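Local coordinates for DNA repair protein RAD14 (Saccharomyces cerevisiae, PDB 5A3D), which binds damaged, kinked DNA through this zinc-containing domain and is required for the incision step of nucleotide excision repair, at residues K3-D14 and Q24-H33. Residues are numbered along the deposited sequence; the frame is centred on the assembly and turned at random.
Sequences KCIECHINIEMD and QVCKQCSKEH. With ZN (zinc ion), chain F.
The thiolate sulfur of C26 is gripped three ways: SG binds the zinc ion at 2.3 Å, takes a nearly straight bond from N10 ND2 at 3.4 Å (176° at the hydrogen), and accepts from C29 N at the start of helix 27-32, where C26 is the N-cap. Its SG stands between the backbone N and the carbonyl carbon (chi1 72°), a rotation that serves the metal and the cap together. The N10 donor lies with the sulfur almost in its amide plane, and a water links the same ND2 to Q28 OE1. A leucine in place of N10 would probably leave this sulfur without its side-chain N-H donor and break the water link to the helix. C4 SG, also on the zinc ion, accepts from C26 N at 3.3 Å and from E6 N, while C7 SG accepts from N10 N; such N-H donors probably temper the charge of the thiolates. C29 SG completes the site and packs 3.3 Å from C7 CB. Successive carbonyls of the run before helix 27-32 tie it to both ends of segment 3-14: I5 N to Q24 O and D14 N to V25 O, both 2.9 Å. Beside the first, I5 CD1 rests on V25 CG2 at 3.6 Å, and M13 SD lies against the Q24-V25 peptide, 3.5 Å from Q24 C. D14 OD1 lies along the aliphatic part of K27, while its OD2 caps L17 N of helix 15-19. Two CxxC pairs, one from a loop and one at a helix start, form the Cys4 zinc finger of the XPA family.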
# COMPACT_ATOMS: atom_id res chain seq x y z
N LYS B 3 29.51 1.86 31.81
CA LYS B 3 29.65 3.30 31.56
C LYS B 3 29.22 3.68 30.16
O LYS B 3 29.33 2.92 29.20
CB LYS B 3 31.06 3.82 31.84
CG LYS B 3 31.49 3.60 33.31
CD LYS B 3 32.78 4.33 33.64
CE LYS B 3 33.43 3.82 34.94
NZ LYS B 3 32.60 3.83 36.19
N CYS B 4 28.64 4.84 30.06
CA CYS B 4 28.31 5.44 28.74
C CYS B 4 29.43 5.37 27.72
O CYS B 4 30.58 5.70 28.00
CB CYS B 4 27.97 6.90 29.00
SG CYS B 4 27.66 7.85 27.51
N ILE B 5 29.10 4.93 26.51
CA ILE B 5 30.11 4.71 25.48
C ILE B 5 30.64 6.03 24.89
O ILE B 5 31.61 6.03 24.19
CB ILE B 5 29.55 3.78 24.36
CG1 ILE B 5 28.43 4.47 23.61
CG2 ILE B 5 29.08 2.50 25.00
CD1 ILE B 5 27.49 3.58 22.78
N GLU B 6 30.02 7.17 25.18
CA GLU B 6 30.58 8.41 24.70
C GLU B 6 31.52 9.01 25.74
O GLU B 6 32.74 9.26 25.48
CB GLU B 6 29.46 9.37 24.34
CG GLU B 6 28.74 8.84 23.14
CD GLU B 6 29.53 9.04 21.83
OE1 GLU B 6 30.63 9.68 21.84
OE2 GLU B 6 29.06 8.56 20.82
N CYS B 7 30.99 9.24 26.93
CA CYS B 7 31.77 9.96 27.90
C CYS B 7 32.66 9.05 28.76
O CYS B 7 33.67 9.49 29.30
CB CYS B 7 30.84 10.84 28.77
SG CYS B 7 29.69 10.06 29.91
N HIS B 8 32.23 7.80 28.94
CA HIS B 8 32.93 6.81 29.80
C HIS B 8 32.91 7.08 31.30
O HIS B 8 33.75 6.59 32.04
CB HIS B 8 34.37 6.67 29.34
CG HIS B 8 34.48 6.45 27.88
ND1 HIS B 8 34.00 5.31 27.26
CD2 HIS B 8 35.02 7.21 26.89
CE1 HIS B 8 34.22 5.38 25.96
NE2 HIS B 8 34.86 6.52 25.71
N ILE B 9 31.95 7.90 31.70
CA ILE B 9 31.80 8.46 33.00
C ILE B 9 30.47 8.13 33.62
O ILE B 9 30.43 7.51 34.66
CB ILE B 9 31.99 9.97 32.94
CG1 ILE B 9 33.42 10.25 32.56
CG2 ILE B 9 31.69 10.60 34.33
CD1 ILE B 9 33.63 11.72 32.27
N ASN B 10 29.39 8.55 32.98
CA ASN B 10 28.06 8.37 33.51
C ASN B 10 27.70 6.88 33.46
O ASN B 10 28.12 6.13 32.52
CB ASN B 10 27.06 9.21 32.74
CG ASN B 10 26.83 10.62 33.35
OD1 ASN B 10 27.04 10.84 34.54
ND2 ASN B 10 26.47 11.58 32.48
N ILE B 11 26.93 6.52 34.47
CA ILE B 11 26.36 5.24 34.68
C ILE B 11 24.85 5.17 34.47
O ILE B 11 24.28 4.04 34.38
CB ILE B 11 26.74 4.92 36.12
CG1 ILE B 11 27.64 3.75 36.15
CG2 ILE B 11 25.63 5.02 37.16
CD1 ILE B 11 28.98 4.19 35.73
N GLU B 12 24.19 6.34 34.47
CA GLU B 12 22.76 6.40 34.26
C GLU B 12 22.51 6.68 32.76
O GLU B 12 22.84 7.73 32.29
CB GLU B 12 22.09 7.43 35.17
CG GLU B 12 22.33 7.19 36.64
CD GLU B 12 21.74 5.87 37.16
OE1 GLU B 12 20.82 5.32 36.48
OE2 GLU B 12 22.18 5.36 38.24
N MET B 13 21.92 5.72 32.03
CA MET B 13 21.75 5.90 30.56
C MET B 13 20.45 6.62 30.30
O MET B 13 19.52 6.59 31.11
CB MET B 13 21.79 4.57 29.83
CG MET B 13 23.02 3.66 30.03
SD MET B 13 24.57 4.58 29.72
CE MET B 13 25.59 3.82 30.95
N ASP B 14 20.35 7.23 29.13
CA ASP B 14 19.13 7.85 28.70
C ASP B 14 18.08 6.75 28.53
O ASP B 14 18.42 5.76 27.89
CB ASP B 14 19.32 8.51 27.35
CG ASP B 14 18.11 9.20 26.92
OD1 ASP B 14 17.71 10.15 27.55
OD2 ASP B 14 17.45 8.72 25.98
N GLN B 24 23.93 2.23 24.99
CA GLN B 24 24.46 2.62 26.29
C GLN B 24 25.06 4.05 26.29
O GLN B 24 26.31 4.20 26.22
CB GLN B 24 25.51 1.59 26.74
CG GLN B 24 24.88 0.26 27.05
CD GLN B 24 25.25 -0.15 28.46
OE1 GLN B 24 26.34 -0.71 28.70
NE2 GLN B 24 24.36 0.20 29.45
N VAL B 25 24.16 5.02 26.22
CA VAL B 25 24.50 6.46 26.04
C VAL B 25 23.69 7.28 27.02
O VAL B 25 22.51 7.02 27.20
CB VAL B 25 24.21 6.94 24.60
CG1 VAL B 25 24.58 8.41 24.46
CG2 VAL B 25 25.04 6.11 23.67
N CYS B 26 24.36 8.16 27.76
CA CYS B 26 23.69 9.00 28.74
C CYS B 26 22.96 10.15 28.04
O CYS B 26 23.26 10.52 26.88
CB CYS B 26 24.68 9.55 29.81
SG CYS B 26 25.81 10.77 29.29
N LYS B 27 22.08 10.79 28.76
CA LYS B 27 21.24 11.82 28.18
C LYS B 27 22.13 13.04 27.76
O LYS B 27 21.92 13.66 26.73
CB LYS B 27 20.13 12.23 29.16
CG LYS B 27 19.24 13.27 28.48
CD LYS B 27 17.72 13.22 28.59
CE LYS B 27 17.04 12.67 29.84
NZ LYS B 27 15.57 13.07 29.83
N GLN B 28 23.11 13.37 28.58
CA GLN B 28 23.94 14.53 28.30
C GLN B 28 24.69 14.35 26.94
O GLN B 28 24.72 15.23 26.09
CB GLN B 28 24.86 14.85 29.46
CG GLN B 28 25.92 15.99 29.17
CD GLN B 28 26.63 16.50 30.41
OE1 GLN B 28 26.48 16.01 31.49
NE2 GLN B 28 27.46 17.50 30.22
N CYS B 29 25.32 13.19 26.81
CA CYS B 29 26.05 12.82 25.64
C CYS B 29 25.14 12.73 24.43
O CYS B 29 25.55 13.19 23.38
CB CYS B 29 26.82 11.51 25.82
SG CYS B 29 28.27 11.69 26.86
N SER B 30 23.93 12.21 24.59
CA SER B 30 23.01 12.23 23.48
C SER B 30 22.74 13.71 23.01
O SER B 30 22.65 13.93 21.81
CB SER B 30 21.70 11.58 23.76
OG SER B 30 20.86 12.32 24.60
N LYS B 31 22.59 14.67 23.92
CA LYS B 31 22.39 16.06 23.49
C LYS B 31 23.65 16.68 22.90
O LYS B 31 23.57 17.63 22.07
CB LYS B 31 21.81 16.99 24.56
CG LYS B 31 20.52 16.54 25.21
CD LYS B 31 19.57 15.78 24.30
CE LYS B 31 18.08 15.87 24.67
NZ LYS B 31 17.27 15.97 23.40
N GLU B 32 24.82 16.20 23.33
CA GLU B 32 26.09 16.73 22.81
C GLU B 32 26.45 16.17 21.41
O GLU B 32 27.28 16.75 20.68
CB GLU B 32 27.21 16.47 23.83
CG GLU B 32 27.00 17.27 25.13
CD GLU B 32 27.92 16.90 26.32
OE1 GLU B 32 28.47 15.73 26.38
OE2 GLU B 32 28.04 17.78 27.25
N HIS B 33 25.78 15.08 21.01
CA HIS B 33 26.12 14.34 19.82
C HIS B 33 24.87 13.99 18.97
O HIS B 33 24.55 12.82 18.72
CB HIS B 33 26.89 13.12 20.21
CG HIS B 33 28.20 13.46 20.80
ND1 HIS B 33 29.21 14.04 20.05
CD2 HIS B 33 28.66 13.36 22.06
CE1 HIS B 33 30.25 14.27 20.84
NE2 HIS B 33 29.93 13.89 22.06
ZN ZN F . 27.83 10.06 28.43
O HOH W 1 25.13 13.93 32.72
O HOH W 2 21.38 9.86 31.37